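Long-range contacts in glyoxylate-induced Protein (Pseudomonas aeruginosa, PDB 1SQ4), which is a double-barrel cupin of unproven function that may act as a ureidoglycine aminohydrolase: residues S4-P9 with V158-D163; I195-P200 with P255-Y260; G202-A207 with Q248-G253. All blocks are in the same frame, centred on the assembly; numbering follows the deposited sequence.

Contact 1. Residues S4-P9 with V158-D163; sequences SSYYAP and VTNEQD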
loop_
_atom_site.group_PDB
_atom_site.type_symbol
_atom_site.label_atom_id
_atom_site.label_comp_id
_atom_site.label_asym_id
_atom_site.label_seq_id
_atom_site.Cartn_x
_atom_site.Cartn_y
_atom_site.Cartn_z
ATOM N N SER A 4 -7.182 -43.398 -5.302
ATOM C CA SER A 4 -6.809 -41.987 -5.144
ATOM C C SER A 4 -5.630 -41.573 -6.014
ATOM O O SER A 4 -4.715 -42.360 -6.263
ATOM C CB SER A 4 -6.458 -41.673 -3.687
ATOM O OG SER A 4 -7.594 -41.725 -2.843
ATOM N N SER A 5 -5.651 -40.320 -6.456
ATOM C CA SER A 5 -4.591 -39.783 -7.295
ATOM C C SER A 5 -3.751 -38.790 -6.513
ATOM O O SER A 5 -4.215 -38.187 -5.540
ATOM C CB SER A 5 -5.184 -39.057 -8.493
ATOM O OG SER A 5 -5.836 -37.869 -8.074
ATOM N N TYR A 6 -2.512 -38.607 -6.947
ATOM C CA TYR A 6 -1.627 -37.665 -6.288
ATOM C C TYR A 6 -0.761 -36.972 -7.327
ATOM O O TYR A 6 -0.238 -37.604 -8.239
ATOM C CB TYR A 6 -0.749 -38.395 -5.281
ATOM C CG TYR A 6 -1.493 -39.354 -4.383
ATOM C CD1 TYR A 6 -2.189 -38.911 -3.253
ATOM C CD2 TYR A 6 -1.467 -40.715 -4.645
ATOM C CE1 TYR A 6 -2.835 -39.826 -2.402
ATOM C CE2 TYR A 6 -2.100 -41.624 -3.817
ATOM C CZ TYR A 6 -2.775 -41.186 -2.703
ATOM O OH TYR A 6 -3.349 -42.138 -1.898
ATOM N N TYR A 7 -0.623 -35.664 -7.199
ATOM C CA TYR A 7 0.189 -34.921 -8.139
ATOM C C TYR A 7 1.661 -35.139 -7.831
ATOM O O TYR A 7 2.051 -35.283 -6.666
ATOM C CB TYR A 7 -0.139 -33.428 -8.074
ATOM C CG TYR A 7 0.825 -32.568 -8.853
ATOM C CD1 TYR A 7 2.034 -32.154 -8.295
ATOM C CD2 TYR A 7 0.532 -32.162 -10.158
ATOM C CE1 TYR A 7 2.925 -31.348 -9.018
ATOM C CE2 TYR A 7 1.424 -31.359 -10.886
ATOM C CZ TYR A 7 2.610 -30.954 -10.311
ATOM O OH TYR A 7 3.472 -30.134 -11.010
ATOM N N ALA A 8 2.472 -35.164 -8.887
ATOM C CA ALA A 8 3.912 -35.354 -8.761
ATOM C C ALA A 8 4.646 -34.566 -9.841
ATOM O O ALA A 8 4.360 -34.705 -11.027
ATOM C CB ALA A 8 4.261 -36.831 -8.863
ATOM N N PRO A 9 5.612 -33.728 -9.435
ATOM C CA PRO A 9 6.397 -32.910 -10.355
ATOM C C PRO A 9 7.109 -33.799 -11.342
ATOM O O PRO A 9 7.415 -34.954 -11.044
ATOM C CB PRO A 9 7.399 -32.217 -9.443
ATOM C CG PRO A 9 6.740 -32.223 -8.122
ATOM C CD PRO A 9 6.124 -33.582 -8.064
ATOM N N VAL A 158 4.751 -48.569 8.663
ATOM C CA VAL A 158 4.471 -48.314 7.256
ATOM C C VAL A 158 3.013 -48.684 7.002
ATOM O O VAL A 158 2.476 -49.613 7.619
ATOM C CB VAL A 158 5.375 -49.168 6.342
ATOM C CG1 VAL A 158 5.129 -48.826 4.877
ATOM C CG2 VAL A 158 6.832 -48.946 6.705
ATOM N N THR A 159 2.380 -47.954 6.088
ATOM C CA THR A 159 0.985 -48.176 5.769
ATOM C C THR A 159 0.634 -47.330 4.550
ATOM O O THR A 159 1.521 -46.730 3.942
ATOM C CB THR A 159 0.099 -47.782 6.978
ATOM O OG1 THR A 159 -1.284 -48.010 6.676
ATOM C CG2 THR A 159 0.315 -46.318 7.335
ATOM N N ASN A 160 -0.645 -47.293 4.184
ATOM C CA ASN A 160 -1.090 -46.506 3.041
ATOM C C ASN A 160 -2.344 -45.727 3.453
ATOM O O ASN A 160 -3.271 -46.280 4.039
ATOM C CB ASN A 160 -1.357 -47.426 1.835
ATOM C CG ASN A 160 -1.599 -46.654 0.537
ATOM O OD1 ASN A 160 -2.576 -45.916 0.420
ATOM N ND2 ASN A 160 -0.702 -46.823 -0.439
ATOM N N GLU A 161 -2.357 -44.435 3.156
ATOM C CA GLU A 161 -3.462 -43.581 3.535
ATOM C C GLU A 161 -4.797 -44.059 3.005
ATOM O O GLU A 161 -5.825 -43.778 3.603
ATOM C CB GLU A 161 -3.180 -42.145 3.080
ATOM C CG GLU A 161 -3.211 -41.931 1.574
ATOM C CD GLU A 161 -4.539 -41.404 1.107
ATOM O OE1 GLU A 161 -4.672 -41.118 -0.099
ATOM O OE2 GLU A 161 -5.458 -41.268 1.944
ATOM N N GLN A 162 -4.784 -44.786 1.891
ATOM C CA GLN A 162 -6.025 -45.293 1.296
ATOM C C GLN A 162 -6.647 -46.385 2.163
ATOM O O GLN A 162 -7.785 -46.800 1.934
ATOM C CB GLN A 162 -5.769 -45.859 -0.106
ATOM C CG GLN A 162 -5.299 -44.827 -1.134
ATOM C CD GLN A 162 -5.025 -45.429 -2.510
ATOM O OE1 GLN A 162 -4.313 -46.429 -2.639
ATOM N NE2 GLN A 162 -5.580 -44.809 -3.543
ATOM N N ASP A 163 -5.900 -46.834 3.164
ATOM C CA ASP A 163 -6.360 -47.881 4.047
ATOM C C ASP A 163 -6.780 -47.283 5.377
ATOM O O ASP A 163 -7.219 -47.986 6.289
ATOM C CB ASP A 163 -5.240 -48.912 4.243
ATOM C CG ASP A 163 -4.851 -49.615 2.941
ATOM O OD1 ASP A 163 -3.691 -50.077 2.825
ATOM O OD2 ASP A 163 -5.709 -49.715 2.033
#

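Contact 2. Residues I195-P200 with P255-Y260; sequences IVNFEP and PGRFRY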
loop_
_atom_site.group_PDB
_atom_site.type_symbol
_atom_site.label_atom_id
_atom_site.label_comp_id
_atom_site.label_asym_id
_atom_site.label_seq_id
_atom_site.Cartn_x
_atom_site.Cartn_y
_atom_site.Cartn_z
ATOM N N ILE A 195 -3.330 -35.715 6.188
ATOM C CA ILE A 195 -3.875 -35.253 4.926
ATOM C C ILE A 195 -5.262 -34.715 5.222
ATOM O O ILE A 195 -6.108 -35.426 5.765
ATOM C CB ILE A 195 -4.001 -36.373 3.901
ATOM C CG1 ILE A 195 -2.661 -37.071 3.730
ATOM C CG2 ILE A 195 -4.466 -35.787 2.552
ATOM C CD1 ILE A 195 -2.693 -38.197 2.722
ATOM N N VAL A 196 -5.486 -33.448 4.890
ATOM C CA VAL A 196 -6.775 -32.823 5.128
ATOM C C VAL A 196 -7.633 -33.043 3.881
ATOM O O VAL A 196 -7.206 -32.749 2.771
ATOM C CB VAL A 196 -6.595 -31.330 5.396
ATOM C CG1 VAL A 196 -7.925 -30.697 5.769
ATOM C CG2 VAL A 196 -5.573 -31.140 6.493
ATOM N N ASN A 197 -8.836 -33.574 4.077
ATOM C CA ASN A 197 -9.743 -33.851 2.977
ATOM C C ASN A 197 -10.970 -32.949 2.949
ATOM O O ASN A 197 -11.713 -32.861 3.932
ATOM C CB ASN A 197 -10.227 -35.288 3.052
ATOM C CG ASN A 197 -9.144 -36.241 3.437
ATOM O OD1 ASN A 197 -8.114 -36.332 2.774
ATOM N ND2 ASN A 197 -9.365 -36.962 4.521
ATOM N N PHE A 198 -11.178 -32.300 1.807
ATOM C CA PHE A 198 -12.320 -31.418 1.599
ATOM C C PHE A 198 -13.193 -31.947 0.463
ATOM O O PHE A 198 -12.739 -32.079 -0.679
ATOM C CB PHE A 198 -11.876 -30.000 1.229
ATOM C CG PHE A 198 -11.303 -29.215 2.370
ATOM C CD1 PHE A 198 -9.941 -29.261 2.653
ATOM C CD2 PHE A 198 -12.123 -28.419 3.158
ATOM C CE1 PHE A 198 -9.402 -28.512 3.701
ATOM C CE2 PHE A 198 -11.600 -27.667 4.208
ATOM C CZ PHE A 198 -10.237 -27.717 4.480
ATOM N N GLU A 199 -14.446 -32.250 0.782
ATOM C CA GLU A 199 -15.397 -32.725 -0.211
ATOM C C GLU A 199 -15.811 -31.513 -1.033
ATOM O O GLU A 199 -15.729 -30.382 -0.560
ATOM C CB GLU A 199 -16.625 -33.327 0.470
ATOM C CG GLU A 199 -16.404 -34.716 1.014
ATOM C CD GLU A 199 -16.192 -35.731 -0.095
ATOM O OE1 GLU A 199 -17.127 -35.934 -0.901
ATOM O OE2 GLU A 199 -15.092 -36.322 -0.166
ATOM N N PRO A 200 -16.272 -31.733 -2.272
ATOM C CA PRO A 200 -16.696 -30.639 -3.153
ATOM C C PRO A 200 -17.889 -29.874 -2.600
ATOM O O PRO A 200 -18.505 -29.072 -3.299
ATOM C CB PRO A 200 -17.019 -31.359 -4.458
ATOM C CG PRO A 200 -17.498 -32.691 -3.989
ATOM C CD PRO A 200 -16.506 -33.040 -2.911
ATOM N N PRO A 255 -15.030 -30.230 -8.949
ATOM C CA PRO A 255 -15.881 -31.399 -9.170
ATOM C C PRO A 255 -15.434 -32.604 -8.337
ATOM O O PRO A 255 -16.262 -33.388 -7.873
ATOM C CB PRO A 255 -15.762 -31.634 -10.675
ATOM C CG PRO A 255 -14.369 -31.181 -10.967
ATOM C CD PRO A 255 -14.240 -29.914 -10.149
ATOM N N GLY A 256 -14.126 -32.734 -8.129
ATOM C CA GLY A 256 -13.605 -33.853 -7.356
ATOM C C GLY A 256 -13.254 -33.543 -5.909
ATOM O O GLY A 256 -13.735 -32.566 -5.330
ATOM N N ARG A 257 -12.419 -34.380 -5.307
ATOM C CA ARG A 257 -12.026 -34.155 -3.925
ATOM C C ARG A 257 -10.821 -33.214 -3.885
ATOM O O ARG A 257 -9.980 -33.245 -4.775
ATOM C CB ARG A 257 -11.702 -35.491 -3.245
ATOM C CG ARG A 257 -11.811 -35.439 -1.730
ATOM C CD ARG A 257 -11.992 -36.819 -1.102
ATOM N NE ARG A 257 -10.901 -37.714 -1.461
ATOM C CZ ARG A 257 -10.319 -38.572 -0.627
ATOM N NH1 ARG A 257 -10.719 -38.667 0.635
ATOM N NH2 ARG A 257 -9.317 -39.326 -1.058
ATOM N N PHE A 258 -10.756 -32.360 -2.869
ATOM C CA PHE A 258 -9.648 -31.412 -2.724
ATOM C C PHE A 258 -8.909 -31.775 -1.453
ATOM O O PHE A 258 -9.498 -31.754 -0.378
ATOM C CB PHE A 258 -10.176 -29.981 -2.601
ATOM C CG PHE A 258 -9.126 -28.985 -2.206
ATOM C CD1 PHE A 258 -8.074 -28.684 -3.065
ATOM C CD2 PHE A 258 -9.181 -28.352 -0.968
ATOM C CE1 PHE A 258 -7.087 -27.766 -2.696
ATOM C CE2 PHE A 258 -8.199 -27.433 -0.591
ATOM C CZ PHE A 258 -7.150 -27.138 -1.460
ATOM N N ARG A 259 -7.628 -32.095 -1.546
ATOM C CA ARG A 259 -6.933 -32.476 -0.331
ATOM C C ARG A 259 -5.454 -32.138 -0.312
ATOM O O ARG A 259 -4.816 -32.051 -1.354
ATOM C CB ARG A 259 -7.168 -33.975 -0.055
ATOM C CG ARG A 259 -6.936 -34.920 -1.242
ATOM C CD ARG A 259 -7.664 -36.271 -1.085
ATOM N NE ARG A 259 -7.352 -36.966 0.166
ATOM C CZ ARG A 259 -6.725 -38.135 0.244
ATOM N NH1 ARG A 259 -6.332 -38.755 -0.858
ATOM N NH2 ARG A 259 -6.480 -38.685 1.425
ATOM N N TYR A 260 -4.906 -31.916 0.874
ATOM C CA TYR A 260 -3.508 -31.586 0.945
ATOM C C TYR A 260 -2.780 -32.201 2.097
ATOM O O TYR A 260 -3.345 -32.443 3.158
ATOM C CB TYR A 260 -3.311 -30.077 0.978
ATOM C CG TYR A 260 -4.105 -29.355 2.037
ATOM C CD1 TYR A 260 -5.192 -28.548 1.685
ATOM C CD2 TYR A 260 -3.745 -29.424 3.388
ATOM C CE1 TYR A 260 -5.894 -27.825 2.641
ATOM C CE2 TYR A 260 -4.445 -28.697 4.355
ATOM C CZ TYR A 260 -5.513 -27.901 3.970
ATOM O OH TYR A 260 -6.199 -27.154 4.899
#

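Contact 3. Residues G202-A207 with Q248-G253; sequences GVIPFA and QACYSG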
loop_
_atom_site.group_PDB
_atom_site.type_symbol
_atom_site.label_atom_id
_atom_site.label_comp_id
_atom_site.label_asym_id
_atom_site.label_seq_id
_atom_site.Cartn_x
_atom_site.Cartn_y
_atom_site.Cartn_z
ATOM N N GLY A 202 -19.530 -27.364 0.442
ATOM C CA GLY A 202 -19.601 -25.922 0.540
ATOM C C GLY A 202 -18.386 -25.226 1.120
ATOM O O GLY A 202 -17.237 -25.625 0.900
ATOM N N VAL A 203 -18.665 -24.172 1.877
ATOM C CA VAL A 203 -17.631 -23.360 2.487
ATOM C C VAL A 203 -17.124 -23.907 3.813
ATOM O O VAL A 203 -17.784 -24.720 4.466
ATOM C CB VAL A 203 -18.143 -21.928 2.737
ATOM C CG1 VAL A 203 -16.967 -20.964 2.859
ATOM C CG2 VAL A 203 -19.088 -21.516 1.615
ATOM N N ILE A 204 -15.933 -23.451 4.192
ATOM C CA ILE A 204 -15.309 -23.831 5.445
ATOM C C ILE A 204 -14.692 -22.583 6.052
ATOM O O ILE A 204 -13.510 -22.307 5.867
ATOM C CB ILE A 204 -14.201 -24.858 5.255
ATOM C CG1 ILE A 204 -14.746 -26.097 4.551
ATOM C CG2 ILE A 204 -13.610 -25.210 6.601
ATOM C CD1 ILE A 204 -14.901 -25.913 3.051
ATOM N N PRO A 205 -15.496 -21.810 6.789
ATOM C CA PRO A 205 -15.068 -20.574 7.440
ATOM C C PRO A 205 -13.878 -20.713 8.373
ATOM O O PRO A 205 -13.126 -19.763 8.555
ATOM C CB PRO A 205 -16.331 -20.113 8.155
ATOM C CG PRO A 205 -17.044 -21.394 8.432
ATOM C CD PRO A 205 -16.890 -22.123 7.143
ATOM N N PHE A 206 -13.708 -21.879 8.977
ATOM C CA PHE A 206 -12.572 -22.085 9.869
ATOM C C PHE A 206 -11.885 -23.399 9.512
ATOM O O PHE A 206 -12.277 -24.469 9.982
ATOM C CB PHE A 206 -13.017 -22.099 11.334
ATOM C CG PHE A 206 -13.687 -20.823 11.779
ATOM C CD1 PHE A 206 -15.036 -20.597 11.514
ATOM C CD2 PHE A 206 -12.966 -19.840 12.460
ATOM C CE1 PHE A 206 -15.659 -19.411 11.919
ATOM C CE2 PHE A 206 -13.579 -18.651 12.868
ATOM C CZ PHE A 206 -14.927 -18.437 12.596
ATOM N N ALA A 207 -10.860 -23.316 8.671
ATOM C CA ALA A 207 -10.152 -24.511 8.242
ATOM C C ALA A 207 -8.800 -24.667 8.914
ATOM O O ALA A 207 -8.024 -25.567 8.569
ATOM C CB ALA A 207 -9.988 -24.500 6.729
ATOM N N GLN A 248 -7.531 -19.243 8.267
ATOM C CA GLN A 248 -7.649 -20.177 7.152
ATOM C C GLN A 248 -9.091 -20.530 6.848
ATOM O O GLN A 248 -9.791 -21.111 7.679
ATOM C CB GLN A 248 -6.904 -21.466 7.466
ATOM C CG GLN A 248 -5.494 -21.282 7.974
ATOM C CD GLN A 248 -4.813 -22.611 8.183
ATOM O OE1 GLN A 248 -4.708 -23.399 7.250
ATOM N NE2 GLN A 248 -4.353 -22.875 9.400
ATOM N N ALA A 249 -9.533 -20.195 5.647
ATOM C CA ALA A 249 -10.896 -20.500 5.221
ATOM C C ALA A 249 -10.775 -21.196 3.889
ATOM O O ALA A 249 -9.899 -20.877 3.081
ATOM C CB ALA A 249 -11.692 -19.229 5.070
ATOM N N CYS A 250 -11.658 -22.140 3.645
ATOM C CA CYS A 250 -11.573 -22.861 2.403
ATOM C C CYS A 250 -12.867 -22.855 1.621
ATOM O O CYS A 250 -13.948 -22.852 2.195
ATOM C CB CYS A 250 -11.130 -24.297 2.670
ATOM S SG CYS A 250 -10.915 -25.231 1.157
ATOM N N TYR A 251 -12.746 -22.855 0.301
ATOM C CA TYR A 251 -13.916 -22.851 -0.556
ATOM C C TYR A 251 -13.677 -23.887 -1.643
ATOM O O TYR A 251 -13.390 -23.540 -2.782
ATOM C CB TYR A 251 -14.098 -21.465 -1.185
ATOM C CG TYR A 251 -15.535 -21.045 -1.414
ATOM C CD1 TYR A 251 -16.211 -20.245 -0.482
ATOM C CD2 TYR A 251 -16.218 -21.442 -2.562
ATOM C CE1 TYR A 251 -17.541 -19.851 -0.693
ATOM C CE2 TYR A 251 -17.543 -21.062 -2.788
ATOM C CZ TYR A 251 -18.205 -20.269 -1.855
ATOM O OH TYR A 251 -19.532 -19.931 -2.080
ATOM N N SER A 252 -13.775 -25.161 -1.287
ATOM C CA SER A 252 -13.555 -26.224 -2.256
ATOM C C SER A 252 -14.826 -26.486 -3.043
ATOM O O SER A 252 -15.768 -27.111 -2.539
ATOM C CB SER A 252 -13.139 -27.503 -1.550
ATOM O OG SER A 252 -14.187 -27.962 -0.725
ATOM N N GLY A 253 -14.847 -26.010 -4.283
ATOM C CA GLY A 253 -16.006 -26.205 -5.133
ATOM C C GLY A 253 -15.728 -27.119 -6.315
ATOM O O GLY A 253 -16.643 -27.435 -7.076
#

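Contact 1. Residues S4-P9 with V158-D163
Tyr6 and Glu161 meet tip to tip, the phenol of a residue close to the N-terminus donating to a buried carboxylate. In this two-barrel cupin, Ser4-Pro9 has no regular secondary structure, whereas Val158-Asp163 takes in the end of strand 157-160, at one margin of the six-stranded sheet of the N-terminal barrel, and a 3-10 turn.

The evidence for the central bond is direct: Tyr6 OH lies 2.5 Å from Glu161 OE1, with Tyr6 as donor, although at this resolution so short a value says little about strength. OE1 sits at the edge of the tyrosine ring, near its plane, and Tyr6 CE1 is 3.2 Å from Glu161 OE1. The carboxylate itself is turned steeply, its plane 74° from that of the ring. Glu161 CG, placed between the backbone N and the carbonyl carbon (chi1 69°), itself comes to 3.5 Å from Tyr6 OH. The second carboxylate oxygen, Glu161 OE2, forms a salt bridge with Arg259 of the C-terminal barrel, so both oxygens are occupied and the negative charge is probably stabilised. Tyr6 also packs on Val97 and Leu219, one from each barrel, which places its ring where the two sheets meet.

Around this bond the packing is light, and the two segments bury only 173 Å² between them. Gln162 CG comes to 3.4 Å from Tyr6 OH. Ser4 CB approaches Glu161 OE1 at 4.0 Å, and Ser4 C lies over one face of the tyrosine ring, offset toward the rim.

An Asx turn leads into the 3-10 segment: Asn160 OD1 accepts from Gln162 N at 2.9 Å, the donor nitrogen lying in the carbonyl plane, on a lone pair.

Contact 2. Residues I195-P200 with P255-Y260
Phe198, Phe258 and Tyr260 form an aromatic cluster on one face of an antiparallel strand pair in the C-terminal cupin barrel. Phe198 CD1 lies 3.8 Å from Phe258 CD2; the two side chains run side by side in the same direction, with ring planes inclined at 43°. Phe198 CE1 reaches Tyr260 CE1 at 3.7 Å. Beside them, Val196 CB sits over the face of the Tyr260 ring, 4.0 Å from its centroid, in a CH-pi contact. The Tyr260 hydroxyl is hydrogen-bonded to Tyr225. Trp176 stacks on Phe198 from a neighbouring strand.

Beneath the cluster the backbone ladder is regular. Val196 pairs with Tyr260 and Phe198 with Phe258, each hydrogen-bonded in both directions, for example Phe198 N to Phe258 O at 2.8 Å. The strand axes approach to 4.7 Å at 168°.

The polar edge is on the other face, where Asn197 and Arg259 form the intervening non-hydrogen-bonded pair. Arg259 grips Asn197 OD1 side-on with two nitrogens, NE at 2.8 Å and NH2 at 3.2 Å. The acceptor lies in the guanidinium plane, but both donors come from one face of the amide, tilted out of its plane. Asn197 ND2 is taken by Ser177. Further along, Glu199 OE2 touches Arg257 CD rather than its charged end.

This chemistry separates the faces: apolar rings on one, and on the other an arginine whose position is probably fixed by the neutral amide. A second guanidinium, that of Arg257, lies over it without bonding, which probably makes the balancing carboxylate of Glu161 matter more.

Contact 3. Residues G202-A207 with Q248-G253
Val203 carries CG1 anti to its backbone N (chi1 -158°), and its two methyls reach the Tyr251 side chain together: CG1 is 3.5 Å from Tyr251 CD1, and CG2 is 3.2 Å from Tyr251 CE1. The two side chains pass at a slant, and the approach to the ring is oblique. On the other face, Ile204 turns CG1 beside its backbone N (chi1 -57°), and chi2 of 79° brings CD1 to 3.3 Å from Cys250 O.

These residues join strand 248-251 to the short, weakly bonded strand 203-204, which within this chain is at one edge of a four-stranded antiparallel sheet in the C-terminal cupin barrel. The pairing evidence centres on Ile204 and Cys250, which exchange two backbone hydrogen bonds, N to O at 2.9 Å in each direction. Beyond Pro205 the regular ladder ends. Ala207 N donates to Gln248 O at 2.6 Å, one residue later than strict register would place the bond. Ala207 CB returns inward to 4.2 Å from Cys250 CB. Phe198 packs against Ile204, Cys250 and Ala207.

The outer side meets other chains. Gly253 N is hydrogen-bonded to Tyr251 OH of a second subunit, whose Lys222 packs on Val203, and Phe206 makes a cation-pi contact with Arg39 of a third subunit.

Chemically, the two segments cohere through main-chain hydrogen bonds and apolar packing, while polar ends find partners beyond them: Gln248 OE1 with Tyr225, and Ser252 OG with Glu199 O. The Ile204 side packs on Phe198 and so probably faces the barrel interior, while the Val203 side meets a second subunit.

Contact 3 is nested in the chain loop closed by contact 2, and contact 1 precedes both. Contacts 2 and 3, with centres 11 Å apart, share the C-terminal barrel: Phe198 CE2 lies 3.5 Å from Ile204 CG1, and Ser252 OG probably hydrogen-bonds Glu199 O at 2.9 Å. Tyr225 links them as well, bonding both Tyr260 and Gln248. Contact 1 joins contact 2 from the N-terminal barrel through Glu161 OE2 and Arg259 NH2, 2.8 Å apart; contacts 1 and 3 stay about 14 Å apart at their nearest atoms. A thiocyanate ion, probably from the crystallisation liquor, about 4 Å from the Val196 side chain may mark a pocket beside the aromatic face of contact 2.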